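Local coordinates for probable protein phosphatase 2C 50 (Oryza sativa subsp. japonica, PDB 5ZCG) that probably removes phosphate groups from serine and threonine residues of other proteins, as a metal-dependent phosphatase of the PP2C family, at residues G5-R10 / A295-L300; P30-A35 / D46-R51; L34-D39 / M94-M99; E74-V79 / T108-R113; C161-I166 / D180-R185. The protein carries 5 engineered substitutions. One frame throughout, in Å; residues are numbered along the deposited sequence.

How the interactions relate
The five contacts spread across the phosphatase domain. Interactions 2 and 3 form one surface cluster, their centres 8 Å apart: they share Leu34 and Ala35 and are joined by a salt bridge of 2.7 Å between Asp48 OD2 and Arg37 NH2. Interactions 4 and 5 meet nearer the middle, where Phe111 CE2 packs on Cys161 CB at 3.7 Å. Interaction 1 stands apart, its centre 39 Å from that of interaction 3 and on the opposite side of the chain's centre, yet its strand belongs to the same sheet as strand 165-170 of interaction 5. Interaction 5 lies beside the metal site: the side chain of Asp163 is about 6 Å from a bound magnesium ion.

Interaction 1: residues G5-R10 / A295-L300; sequences GCASTR and AAADYL
With its CG anti to the carbonyl carbon and beside the backbone N (chi1 -84°), Asp298 turns its carboxylate back along the near side of its helix toward the strand. OD1 comes to 3.3 Å from Ala7 CB, while OD2 accepts a hydrogen bond from Gln294, one turn earlier in the helix; that bond helps to hold the rotation of the acid. Gln294 also accepts from the backbone N of Cys6, so it ties strand to helix where no direct bond crosses between 5-10 and 295-300. The rest is methyl packing. Ala7 CB points at the helix and meets Ala297 CB at 3.9 Å and Ala297 O at 3.5 Å, and the Ala297 methyl also lies 3.9 Å from Gly5 O. The axes approach to 6.5 Å, crossing at only 25° and running in the same sense, and the methyls of Ala7 and Ala297 are small enough for this close approach. Strand 3-9 is the outermost of its sheet and is hydrogen-bonded to strand 313-319. Helix 291-306 lies over both strands, Ala297 touching Val317 as well, and its other flank, through Ala296, Tyr299 and Leu300, packs on helix 257-274.

Interaction 2: residues P30-A35 / D46-R51; sequences PVRLLA and DADALR
A 3-10 turn at 31-33 and a short turn opened by an Asx turn at Asp46 face each other here, loop pieces that precede and follow helix 37-41 in the chain. The guanidinium of Arg32 and the carboxylate of Asp48 stand almost perpendicular, their planes 85° apart. In this crossed setting Arg32 NE bonds one oxygen, Asp48 OD1, at 3.0 Å: the acceptor lies at the guanidinium edge and in its plane, but the N-H reaches it from 31° above the carboxylate plane. This is a salt bridge through one nitrogen, with an N-H...O angle of 146°. Bends at chi2 and chi3 fold the arginine so that its aliphatic part also serves, CG resting on Ala47 CB at 3.7 Å. NH1 and NH2 continue to the carbonyls of Gly95 and Leu91, and the other oxygen of Asp48 pairs with Arg37. An alanine at Arg32 would probably loosen the junction of the two turns with the C-terminal end of helix 67-91 and the chain that follows, since the salt bridge and both carbonyl contacts would go. Alongside, Val31 crosses Leu50 obliquely, CG2 to CB at 3.8 Å, an apolar pair suited to a partly buried edge. Between the backbones sits a water that accepts from Val31 N at 2.8 Å and donates to Ala47 O at 2.6 Å and to Leu50 O at 2.9 Å.

Interaction 3: residues L34-D39 / M94-M99; sequences LASRRD and MGEVDM
This is a polar surface contact between the N-terminal end of helix 37-41 and the linker from helix 67-91 to helix 99-118. Ser36 is the N-cap of the short helix, and Glu96 of the linker puts its acid beside the same helix end. A bend at chi2 (-46°) brings the Glu96 carboxylate back over the first turn, where OE2 accepts from Arg38 N at 3.2 Å, the N-H arriving from above the carboxylate plane. An acid suits this place, since the first backbone N-H groups of a helix lack acceptors within it and the helix end would probably favour negative charge. Arg37 reaches across to the linker. Its CG is anti to the backbone N (chi1 170°), and the bend at chi3 sets the guanidinium edge-on to the Met94 carbonyl. Arg37 NH1 donates to a lone pair of Met94 O at a very short 2.4 Å. A weaker bond runs from NH2 to the same oxygen, and NH2 also forms a salt bridge with Asp48. The Met99 side chain points at the backbone of 34-36 and packs against it. At the cap itself, Ser36 OG accepts from Asp39 N at 3.0 Å, in a nearly straight bond of 163°.

Interaction 4: residues E74-V79 / T108-R113; sequences ERIHVV and TKCFQR
Two helices packed side by side on one face of a beta sheet meet here, helix 67-91 and helix 99-118. Their local axes run in roughly opposite senses, 142° apart, and approach to 9.5 Å. No hydrogen bond crosses between 74-79 and 108-113, and the contact is chiefly apolar. Val79 is central: CG1, anti to the backbone N, comes down between two residues one turn apart on the partner helix, 3.9 Å from Cys110 SG and 3.9 Å from Arg113 CG. Cys110 also holds its sulfur anti to its own backbone N (chi1 160°), which lays SG alongside Ile76 O at 3.8 Å and near Ile76 CG2. A thiol suits this buried site, being small and only weakly polar. Arg113 offers its aliphatic stem to the valine, and bends at chi2 and chi3 fold the chain at the solvent-exposed side of the helix pair. On the sheet side, Ile76 extends CD1 to 4.3 Å from Phe111 CE1, and both side chains also press on Ala146 of strand 143-151; Phe111 further touches Val148 and Ala159. Long, buried apolar groups facing the strands and a polar residue at the outer side fit the alpha-beta-beta-alpha sandwich of PP2C phosphatases, in which an antiparallel helix pair covers a sheet.

Interaction 5: residues C161-I166 / D180-R185; sequences CGDSRI and DHKPDR
Asp180 opens 180-185 with a side-on, two-point salt bridge: Arg165 NE donates to the syn lone pair of Asp180 OD1 at 3.1 Å, and Arg165 NH2 reaches Asp180 OD2 at 2.8 Å. Two waters add donors to the same carboxylate, bridging it to Asp163 O and Ser164 O. Arg165 further bonds Asn257 and lies in cation-pi contact with Trp252, so a leucine here would probably leave the Asp180 charge poorly balanced and loosen the loop. His181 follows, pairing both ways with Gly162: its N donates to Gly162 O at 3.0 Å, and ND1 accepts from Gly162 N at 3.1 Å, in the ring plane and almost straight (177°). Gly162 has backbone angles that would jam any side chain against the preceding carbonyl. Lys182 NZ forms a salt bridge with Asp163 OD2 at 3.2 Å, on the anti lone pair, and also bonds Ala212 O. Arg185 NH1 turns back to Asp180 O. Because ND1 accepts, the His181 proton is likely to sit on NE2, which bonds Glu231, and Lys182 probably steadies the negative charge of Asp163 near the magnesium site.

Interaction 1: residues G5-R10 / A295-L300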
# COMPACT_ATOMS: atom_id res chain seq x y z
N GLY A 5 2.38 -16.12 -17.74
CA GLY A 5 3.30 -15.10 -18.20
C GLY A 5 3.18 -13.87 -17.33
O GLY A 5 2.12 -13.59 -16.76
N CYS A 6 4.28 -13.13 -17.23
CA CYS A 6 4.35 -11.95 -16.37
C CYS A 6 5.11 -10.84 -17.07
O CYS A 6 6.26 -11.03 -17.48
CB CYS A 6 5.01 -12.28 -15.03
SG CYS A 6 5.03 -10.90 -13.88
N ALA A 7 4.46 -9.69 -17.23
CA ALA A 7 5.08 -8.50 -17.79
C ALA A 7 4.96 -7.35 -16.79
O ALA A 7 3.87 -7.08 -16.29
CB ALA A 7 4.43 -8.11 -19.12
N SER A 8 6.07 -6.67 -16.52
CA SER A 8 6.08 -5.57 -15.58
C SER A 8 7.03 -4.47 -16.04
O SER A 8 8.09 -4.75 -16.60
CB SER A 8 6.48 -6.04 -14.18
OG SER A 8 7.89 -6.04 -14.06
N THR A 9 6.63 -3.22 -15.81
CA THR A 9 7.49 -2.07 -16.10
C THR A 9 7.18 -0.93 -15.14
O THR A 9 6.03 -0.72 -14.74
CB THR A 9 7.32 -1.58 -17.55
OG1 THR A 9 8.15 -0.42 -17.75
CG2 THR A 9 5.87 -1.21 -17.84
N ARG A 10 8.23 -0.19 -14.79
CA ARG A 10 8.03 1.05 -14.06
C ARG A 10 7.25 2.07 -14.88
O ARG A 10 6.65 2.99 -14.32
CB ARG A 10 9.38 1.62 -13.63
CG ARG A 10 10.14 2.33 -14.74
CD ARG A 10 11.57 2.65 -14.32
NE ARG A 10 12.36 3.14 -15.44
CZ ARG A 10 12.25 4.35 -15.97
NH1 ARG A 10 11.36 5.21 -15.48
NH2 ARG A 10 13.02 4.71 -16.98
N ALA A 295 3.13 -13.38 -24.05
CA ALA A 295 2.75 -12.41 -25.07
C ALA A 295 1.46 -11.69 -24.68
O ALA A 295 1.31 -10.49 -24.93
CB ALA A 295 2.60 -13.10 -26.43
N ALA A 296 0.52 -12.42 -24.06
CA ALA A 296 -0.70 -11.77 -23.58
C ALA A 296 -0.40 -10.73 -22.52
O ALA A 296 -0.93 -9.60 -22.56
CB ALA A 296 -1.67 -12.83 -23.04
N ALA A 297 0.47 -11.07 -21.56
CA ALA A 297 0.81 -10.12 -20.50
C ALA A 297 1.58 -8.92 -21.06
O ALA A 297 1.34 -7.78 -20.64
CB ALA A 297 1.62 -10.83 -19.41
N ASP A 298 2.49 -9.17 -22.00
CA ASP A 298 3.22 -8.08 -22.64
C ASP A 298 2.28 -7.15 -23.39
O ASP A 298 2.43 -5.93 -23.35
CB ASP A 298 4.28 -8.64 -23.59
CG ASP A 298 5.57 -9.00 -22.88
OD1 ASP A 298 6.01 -8.23 -21.99
OD2 ASP A 298 6.15 -10.06 -23.20
N TYR A 299 1.30 -7.72 -24.10
CA TYR A 299 0.33 -6.91 -24.82
C TYR A 299 -0.50 -6.06 -23.86
O TYR A 299 -0.75 -4.89 -24.13
CB TYR A 299 -0.56 -7.80 -25.67
CG TYR A 299 -1.24 -7.09 -26.82
CD1 TYR A 299 -2.35 -6.29 -26.61
CD2 TYR A 299 -0.78 -7.23 -28.12
CE1 TYR A 299 -2.98 -5.65 -27.65
CE2 TYR A 299 -1.40 -6.59 -29.18
CZ TYR A 299 -2.50 -5.79 -28.93
OH TYR A 299 -3.13 -5.14 -29.96
N LEU A 300 -0.93 -6.64 -22.73
CA LEU A 300 -1.71 -5.85 -21.77
C LEU A 300 -0.87 -4.72 -21.18
O LEU A 300 -1.35 -3.59 -21.04
CB LEU A 300 -2.26 -6.75 -20.66
CG LEU A 300 -3.52 -7.54 -21.06
CD1 LEU A 300 -3.91 -8.55 -19.98
CD2 LEU A 300 -4.69 -6.62 -21.39

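Interaction 2: residues P30-A35 / D46-R51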
# COMPACT_ATOMS: atom_id res chain seq x y z
N PRO A 30 -5.03 -28.53 1.53
CA PRO A 30 -5.81 -29.54 2.25
C PRO A 30 -7.16 -29.74 1.58
O PRO A 30 -7.94 -28.80 1.42
CB PRO A 30 -5.96 -28.94 3.66
CG PRO A 30 -4.88 -27.89 3.75
CD PRO A 30 -4.72 -27.36 2.36
N VAL A 31 -7.42 -30.98 1.18
CA VAL A 31 -8.65 -31.28 0.44
C VAL A 31 -9.88 -31.08 1.31
O VAL A 31 -10.97 -30.83 0.80
CB VAL A 31 -8.55 -32.71 -0.15
CG1 VAL A 31 -9.84 -33.11 -0.85
CG2 VAL A 31 -7.37 -32.78 -1.12
N ARG A 32 -9.71 -31.14 2.64
CA ARG A 32 -10.79 -30.82 3.57
C ARG A 32 -11.25 -29.37 3.46
O ARG A 32 -12.24 -29.01 4.10
CB ARG A 32 -10.37 -31.13 5.01
CG ARG A 32 -10.17 -32.63 5.29
CD ARG A 32 -11.27 -33.17 6.19
NE ARG A 32 -11.05 -32.81 7.58
CZ ARG A 32 -11.98 -32.29 8.38
NH1 ARG A 32 -13.20 -32.07 7.92
NH2 ARG A 32 -11.68 -31.99 9.64
N LEU A 33 -10.54 -28.53 2.71
CA LEU A 33 -11.03 -27.19 2.40
C LEU A 33 -11.89 -27.16 1.14
O LEU A 33 -12.49 -26.12 0.84
CB LEU A 33 -9.86 -26.21 2.23
CG LEU A 33 -9.05 -25.92 3.49
CD1 LEU A 33 -7.84 -25.06 3.17
CD2 LEU A 33 -9.93 -25.26 4.55
N LEU A 34 -11.98 -28.27 0.40
CA LEU A 34 -12.72 -28.33 -0.85
C LEU A 34 -13.91 -29.28 -0.82
O LEU A 34 -14.88 -29.05 -1.54
CB LEU A 34 -11.80 -28.74 -2.01
CG LEU A 34 -10.56 -27.87 -2.21
CD1 LEU A 34 -9.70 -28.41 -3.35
CD2 LEU A 34 -10.94 -26.42 -2.48
N ALA A 35 -13.88 -30.34 -0.00
CA ALA A 35 -14.99 -31.27 0.08
C ALA A 35 -15.02 -31.89 1.47
O ALA A 35 -14.02 -31.92 2.18
CB ALA A 35 -14.89 -32.35 -1.01
N ASP A 46 -9.28 -40.87 2.20
CA ASP A 46 -9.02 -40.15 3.44
C ASP A 46 -8.76 -38.69 3.08
O ASP A 46 -7.71 -38.36 2.53
CB ASP A 46 -7.84 -40.80 4.17
CG ASP A 46 -7.47 -40.10 5.46
OD1 ASP A 46 -8.11 -39.09 5.84
OD2 ASP A 46 -6.52 -40.58 6.12
N ALA A 47 -9.72 -37.83 3.42
CA ALA A 47 -9.64 -36.43 3.03
C ALA A 47 -8.44 -35.74 3.66
O ALA A 47 -7.86 -34.83 3.06
CB ALA A 47 -10.93 -35.71 3.39
N ASP A 48 -8.05 -36.15 4.87
CA ASP A 48 -6.91 -35.52 5.52
C ASP A 48 -5.57 -35.95 4.91
O ASP A 48 -4.58 -35.23 5.08
CB ASP A 48 -6.91 -35.84 7.02
CG ASP A 48 -8.14 -35.30 7.73
OD1 ASP A 48 -8.30 -34.07 7.80
OD2 ASP A 48 -8.95 -36.12 8.22
N ALA A 49 -5.54 -37.06 4.17
CA ALA A 49 -4.30 -37.57 3.59
C ALA A 49 -4.10 -37.20 2.13
O ALA A 49 -2.96 -37.15 1.67
CB ALA A 49 -4.24 -39.10 3.73
N LEU A 50 -5.17 -36.89 1.40
CA LEU A 50 -5.05 -36.65 -0.03
C LEU A 50 -4.16 -35.44 -0.29
O LEU A 50 -4.18 -34.46 0.46
CB LEU A 50 -6.43 -36.42 -0.65
CG LEU A 50 -7.31 -37.64 -0.90
CD1 LEU A 50 -8.74 -37.19 -1.18
CD2 LEU A 50 -6.77 -38.44 -2.07
N ARG A 51 -3.39 -35.50 -1.38
CA ARG A 51 -2.48 -34.42 -1.73
C ARG A 51 -2.89 -33.81 -3.06
O ARG A 51 -3.08 -34.53 -4.05
CB ARG A 51 -1.04 -34.94 -1.82
CG ARG A 51 -0.57 -35.67 -0.58
CD ARG A 51 0.51 -34.88 0.15
NE ARG A 51 1.66 -34.64 -0.72
CZ ARG A 51 2.63 -35.52 -0.93
NH1 ARG A 51 2.60 -36.70 -0.33
NH2 ARG A 51 3.64 -35.21 -1.74
O HOH W 1 -6.08 -33.16 2.27
O HOH W 2 -7.23 -31.77 4.42

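Interaction 3: residues L34-D39 / M94-M99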
# COMPACT_ATOMS: atom_id res chain seq x y z
N LEU A 34 -11.98 -28.27 0.40
CA LEU A 34 -12.72 -28.33 -0.85
C LEU A 34 -13.91 -29.28 -0.82
O LEU A 34 -14.88 -29.05 -1.54
CB LEU A 34 -11.80 -28.74 -2.01
CG LEU A 34 -10.56 -27.87 -2.21
CD1 LEU A 34 -9.70 -28.41 -3.35
CD2 LEU A 34 -10.94 -26.42 -2.48
N ALA A 35 -13.88 -30.34 -0.00
CA ALA A 35 -14.99 -31.27 0.08
C ALA A 35 -15.02 -31.89 1.47
O ALA A 35 -14.02 -31.92 2.18
CB ALA A 35 -14.89 -32.35 -1.01
N SER A 36 -16.20 -32.37 1.87
CA SER A 36 -16.35 -32.85 3.23
C SER A 36 -15.65 -34.19 3.41
O SER A 36 -15.45 -34.96 2.46
CB SER A 36 -17.83 -32.97 3.60
OG SER A 36 -18.36 -34.21 3.16
N ARG A 37 -15.28 -34.48 4.66
CA ARG A 37 -14.68 -35.77 4.98
C ARG A 37 -15.66 -36.91 4.74
O ARG A 37 -15.27 -37.99 4.28
CB ARG A 37 -14.18 -35.77 6.42
CG ARG A 37 -13.74 -37.15 6.92
CD ARG A 37 -13.44 -37.14 8.41
NE ARG A 37 -12.16 -36.50 8.73
CZ ARG A 37 -11.98 -35.65 9.73
NH1 ARG A 37 -12.99 -35.33 10.52
NH2 ARG A 37 -10.78 -35.12 9.95
N ARG A 38 -16.94 -36.68 5.04
CA ARG A 38 -17.96 -37.71 4.86
C ARG A 38 -18.08 -38.14 3.40
O ARG A 38 -18.12 -39.34 3.09
CB ARG A 38 -19.30 -37.19 5.40
CG ARG A 38 -20.54 -37.67 4.68
CD ARG A 38 -21.73 -36.77 4.99
NE ARG A 38 -21.80 -35.61 4.09
CZ ARG A 38 -21.84 -34.35 4.50
NH1 ARG A 38 -21.82 -34.05 5.79
NH2 ARG A 38 -21.90 -33.37 3.60
N ASP A 39 -18.12 -37.17 2.48
CA ASP A 39 -18.31 -37.48 1.07
C ASP A 39 -17.13 -38.24 0.50
O ASP A 39 -17.31 -39.17 -0.30
CB ASP A 39 -18.56 -36.19 0.29
CG ASP A 39 -19.86 -35.51 0.69
OD1 ASP A 39 -20.84 -36.24 0.96
OD2 ASP A 39 -19.90 -34.26 0.74
N MET A 94 -10.35 -32.47 13.53
CA MET A 94 -11.67 -31.86 13.59
C MET A 94 -12.68 -32.65 12.77
O MET A 94 -12.31 -33.46 11.91
CB MET A 94 -11.64 -30.41 13.09
CG MET A 94 -10.72 -29.49 13.87
SD MET A 94 -10.52 -27.89 13.07
CE MET A 94 -8.90 -27.41 13.67
N GLY A 95 -13.95 -32.42 13.05
CA GLY A 95 -15.04 -33.01 12.29
C GLY A 95 -15.35 -32.19 11.05
O GLY A 95 -14.46 -31.57 10.45
N GLU A 96 -16.63 -32.16 10.68
CA GLU A 96 -17.03 -31.34 9.55
C GLU A 96 -16.78 -29.87 9.86
O GLU A 96 -16.77 -29.44 11.02
CB GLU A 96 -18.50 -31.59 9.19
CG GLU A 96 -18.78 -32.98 8.60
CD GLU A 96 -17.78 -33.40 7.52
OE1 GLU A 96 -17.34 -32.54 6.73
OE2 GLU A 96 -17.44 -34.60 7.47
N VAL A 97 -16.57 -29.10 8.80
CA VAL A 97 -16.04 -27.75 8.91
C VAL A 97 -16.74 -26.84 7.91
O VAL A 97 -17.17 -27.29 6.85
CB VAL A 97 -14.50 -27.78 8.70
CG1 VAL A 97 -13.96 -26.47 8.16
CG2 VAL A 97 -13.79 -28.17 9.99
N ASP A 98 -16.87 -25.57 8.27
CA ASP A 98 -17.30 -24.57 7.30
C ASP A 98 -16.07 -24.17 6.51
O ASP A 98 -15.12 -23.60 7.06
CB ASP A 98 -17.93 -23.37 8.02
CG ASP A 98 -18.47 -22.31 7.05
OD1 ASP A 98 -17.85 -22.04 6.00
OD2 ASP A 98 -19.52 -21.72 7.37
N MET A 99 -16.08 -24.47 5.21
CA MET A 99 -14.85 -24.36 4.42
C MET A 99 -14.51 -22.92 4.10
O MET A 99 -13.34 -22.52 4.17
CB MET A 99 -15.00 -25.16 3.14
CG MET A 99 -15.31 -26.60 3.38
SD MET A 99 -15.37 -27.53 1.85
CE MET A 99 -14.64 -29.03 2.43

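Interaction 4: residues E74-V79 / T108-R113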
# COMPACT_ATOMS: atom_id res chain seq x y z
N GLU A 74 8.49 -12.00 -1.46
CA GLU A 74 9.36 -13.03 -0.91
C GLU A 74 8.72 -13.84 0.22
O GLU A 74 9.13 -14.99 0.44
CB GLU A 74 10.67 -12.41 -0.39
CG GLU A 74 11.43 -11.61 -1.44
CD GLU A 74 12.24 -12.50 -2.38
OE1 GLU A 74 12.89 -11.95 -3.30
OE2 GLU A 74 12.24 -13.73 -2.19
N ARG A 75 7.72 -13.30 0.92
CA ARG A 75 7.25 -13.91 2.15
C ARG A 75 5.84 -14.47 2.11
O ARG A 75 5.54 -15.40 2.88
CB ARG A 75 7.33 -12.91 3.31
CG ARG A 75 8.70 -12.84 3.96
CD ARG A 75 9.10 -14.19 4.55
NE ARG A 75 8.44 -14.46 5.82
CZ ARG A 75 8.70 -15.52 6.57
NH1 ARG A 75 9.60 -16.41 6.18
NH2 ARG A 75 8.06 -15.70 7.72
N ILE A 76 4.93 -13.91 1.31
CA ILE A 76 3.54 -14.33 1.41
C ILE A 76 3.41 -15.81 1.08
O ILE A 76 2.70 -16.55 1.77
CB ILE A 76 2.62 -13.47 0.53
CG1 ILE A 76 2.35 -12.14 1.21
CG2 ILE A 76 1.31 -14.21 0.27
CD1 ILE A 76 1.29 -11.31 0.52
N HIS A 77 4.07 -16.27 0.01
CA HIS A 77 3.90 -17.67 -0.38
C HIS A 77 4.49 -18.61 0.66
O HIS A 77 3.94 -19.70 0.87
CB HIS A 77 4.50 -17.93 -1.76
CG HIS A 77 6.00 -17.94 -1.80
ND1 HIS A 77 6.74 -16.81 -2.07
CD2 HIS A 77 6.89 -18.95 -1.65
CE1 HIS A 77 8.03 -17.12 -2.06
NE2 HIS A 77 8.14 -18.41 -1.80
N VAL A 78 5.56 -18.20 1.34
CA VAL A 78 6.17 -19.04 2.37
C VAL A 78 5.24 -19.14 3.58
O VAL A 78 4.97 -20.24 4.10
CB VAL A 78 7.54 -18.48 2.77
CG1 VAL A 78 8.18 -19.34 3.88
CG2 VAL A 78 8.46 -18.36 1.56
N VAL A 79 4.74 -17.99 4.04
CA VAL A 79 3.83 -17.98 5.19
C VAL A 79 2.56 -18.74 4.87
O VAL A 79 2.06 -19.52 5.69
CB VAL A 79 3.54 -16.53 5.63
CG1 VAL A 79 2.46 -16.50 6.71
CG2 VAL A 79 4.81 -15.87 6.15
N THR A 108 -6.53 -14.61 6.12
CA THR A 108 -6.48 -13.47 7.03
C THR A 108 -5.26 -13.55 7.94
O THR A 108 -4.54 -12.57 8.13
CB THR A 108 -7.77 -13.40 7.85
OG1 THR A 108 -8.86 -13.03 7.00
CG2 THR A 108 -7.64 -12.38 8.98
N LYS A 109 -5.02 -14.74 8.51
CA LYS A 109 -3.88 -14.93 9.40
C LYS A 109 -2.56 -14.81 8.65
O LYS A 109 -1.59 -14.25 9.18
CB LYS A 109 -3.97 -16.29 10.10
CG LYS A 109 -4.68 -16.26 11.45
CD LYS A 109 -6.09 -15.69 11.34
CE LYS A 109 -6.57 -15.09 12.65
NZ LYS A 109 -7.68 -14.13 12.43
N CYS A 110 -2.49 -15.32 7.42
CA CYS A 110 -1.26 -15.18 6.64
C CYS A 110 -0.96 -13.71 6.35
O CYS A 110 0.17 -13.23 6.57
CB CYS A 110 -1.36 -15.98 5.35
SG CYS A 110 -0.20 -15.47 4.05
N PHE A 111 -1.96 -12.96 5.87
CA PHE A 111 -1.75 -11.55 5.56
C PHE A 111 -1.41 -10.76 6.82
O PHE A 111 -0.54 -9.88 6.80
CB PHE A 111 -2.99 -10.97 4.88
CG PHE A 111 -3.04 -11.20 3.39
CD1 PHE A 111 -2.64 -12.41 2.84
CD2 PHE A 111 -3.50 -10.21 2.53
CE1 PHE A 111 -2.68 -12.62 1.46
CE2 PHE A 111 -3.55 -10.41 1.16
CZ PHE A 111 -3.14 -11.62 0.62
N GLN A 112 -2.08 -11.07 7.94
CA GLN A 112 -1.80 -10.39 9.20
C GLN A 112 -0.40 -10.70 9.69
O GLN A 112 0.27 -9.83 10.26
CB GLN A 112 -2.83 -10.80 10.25
CG GLN A 112 -2.68 -10.09 11.59
CD GLN A 112 -2.90 -8.59 11.50
OE1 GLN A 112 -4.01 -8.14 11.24
NE2 GLN A 112 -1.83 -7.82 11.70
N ARG A 113 0.07 -11.93 9.49
CA ARG A 113 1.41 -12.30 9.92
C ARG A 113 2.46 -11.57 9.10
O ARG A 113 3.46 -11.07 9.65
CB ARG A 113 1.60 -13.81 9.81
CG ARG A 113 3.05 -14.27 9.91
CD ARG A 113 3.54 -14.32 11.35
NE ARG A 113 2.52 -14.85 12.26
CZ ARG A 113 2.23 -16.14 12.40
NH1 ARG A 113 2.89 -17.05 11.69
NH2 ARG A 113 1.29 -16.52 13.25

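Interaction 5: residues C161-I166 / D180-R185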
# COMPACT_ATOMS: atom_id res chain seq x y z
N CYS A 161 -6.22 -7.66 -0.97
CA CYS A 161 -6.09 -6.61 0.03
C CYS A 161 -5.52 -5.39 -0.70
O CYS A 161 -4.32 -5.36 -1.02
CB CYS A 161 -5.19 -7.06 1.18
SG CYS A 161 -4.81 -5.79 2.38
N GLY A 162 -6.37 -4.41 -0.98
CA GLY A 162 -5.95 -3.20 -1.65
C GLY A 162 -6.70 -2.93 -2.94
O GLY A 162 -7.80 -3.45 -3.14
N ASP A 163 -6.13 -2.12 -3.84
CA ASP A 163 -6.80 -1.76 -5.08
C ASP A 163 -6.15 -2.39 -6.31
O ASP A 163 -6.43 -1.95 -7.43
CB ASP A 163 -6.89 -0.24 -5.24
CG ASP A 163 -5.53 0.44 -5.25
OD1 ASP A 163 -4.50 -0.24 -5.42
OD2 ASP A 163 -5.50 1.68 -5.08
N SER A 164 -5.28 -3.37 -6.14
CA SER A 164 -4.99 -4.25 -7.25
C SER A 164 -6.19 -5.17 -7.47
O SER A 164 -7.10 -5.25 -6.63
CB SER A 164 -3.71 -5.04 -7.00
OG SER A 164 -2.58 -4.20 -6.86
N ARG A 165 -6.20 -5.86 -8.60
CA ARG A 165 -7.40 -6.61 -8.97
C ARG A 165 -7.02 -7.86 -9.75
O ARG A 165 -6.04 -7.89 -10.49
CB ARG A 165 -8.36 -5.73 -9.78
CG ARG A 165 -9.72 -6.33 -10.03
CD ARG A 165 -10.48 -5.48 -11.03
NE ARG A 165 -10.58 -4.09 -10.58
CZ ARG A 165 -10.81 -3.05 -11.38
NH1 ARG A 165 -10.97 -3.24 -12.68
NH2 ARG A 165 -10.89 -1.83 -10.87
N ILE A 166 -7.82 -8.91 -9.56
CA ILE A 166 -7.74 -10.12 -10.36
C ILE A 166 -9.08 -10.34 -11.04
O ILE A 166 -10.14 -10.18 -10.42
CB ILE A 166 -7.33 -11.35 -9.53
CG1 ILE A 166 -7.43 -12.62 -10.39
CG2 ILE A 166 -8.20 -11.47 -8.30
CD1 ILE A 166 -6.86 -13.84 -9.75
N ASP A 180 -12.19 -3.91 -5.37
CA ASP A 180 -11.19 -2.94 -4.93
C ASP A 180 -11.55 -2.37 -3.57
O ASP A 180 -12.70 -2.02 -3.31
CB ASP A 180 -11.07 -1.81 -5.95
CG ASP A 180 -10.59 -2.29 -7.30
OD1 ASP A 180 -10.44 -3.51 -7.49
OD2 ASP A 180 -10.36 -1.43 -8.19
N HIS A 181 -10.55 -2.28 -2.69
CA HIS A 181 -10.74 -1.65 -1.38
C HIS A 181 -10.51 -0.15 -1.53
O HIS A 181 -9.44 0.38 -1.23
CB HIS A 181 -9.82 -2.28 -0.34
CG HIS A 181 -10.18 -3.70 -0.02
ND1 HIS A 181 -9.27 -4.73 -0.08
CD2 HIS A 181 -11.36 -4.26 0.34
CE1 HIS A 181 -9.87 -5.86 0.25
NE2 HIS A 181 -11.13 -5.60 0.51
N LYS A 182 -11.54 0.53 -2.02
CA LYS A 182 -11.54 1.98 -2.15
C LYS A 182 -12.20 2.61 -0.93
O LYS A 182 -13.19 2.08 -0.42
CB LYS A 182 -12.29 2.41 -3.41
CG LYS A 182 -11.51 2.21 -4.70
CD LYS A 182 -10.04 2.58 -4.51
CE LYS A 182 -9.44 3.12 -5.79
NZ LYS A 182 -8.04 3.61 -5.59
N PRO A 183 -11.66 3.72 -0.43
CA PRO A 183 -12.20 4.30 0.81
C PRO A 183 -13.66 4.73 0.72
O PRO A 183 -14.35 4.75 1.74
CB PRO A 183 -11.27 5.51 1.06
CG PRO A 183 -10.02 5.19 0.30
CD PRO A 183 -10.47 4.43 -0.91
N ASP A 184 -14.15 5.08 -0.47
CA ASP A 184 -15.54 5.48 -0.61
C ASP A 184 -16.50 4.30 -0.77
O ASP A 184 -17.71 4.52 -0.85
CB ASP A 184 -15.70 6.44 -1.80
CG ASP A 184 -15.31 5.81 -3.11
OD1 ASP A 184 -14.23 5.18 -3.18
OD2 ASP A 184 -16.08 5.94 -4.09
N ARG A 185 -15.99 3.07 -0.84
CA ARG A 185 -16.87 1.91 -0.76
C ARG A 185 -17.68 2.00 0.53
O ARG A 185 -17.14 2.32 1.59
CB ARG A 185 -16.06 0.62 -0.80
CG ARG A 185 -16.69 -0.50 -1.62
CD ARG A 185 -15.75 -1.70 -1.75
NE ARG A 185 -15.77 -2.54 -0.56
CZ ARG A 185 -15.06 -3.66 -0.42
NH1 ARG A 185 -14.28 -4.08 -1.40
NH2 ARG A 185 -15.14 -4.36 0.70
O HOH W 3 -7.89 -0.28 -8.75
O HOH W 4 -9.63 -5.65 -6.36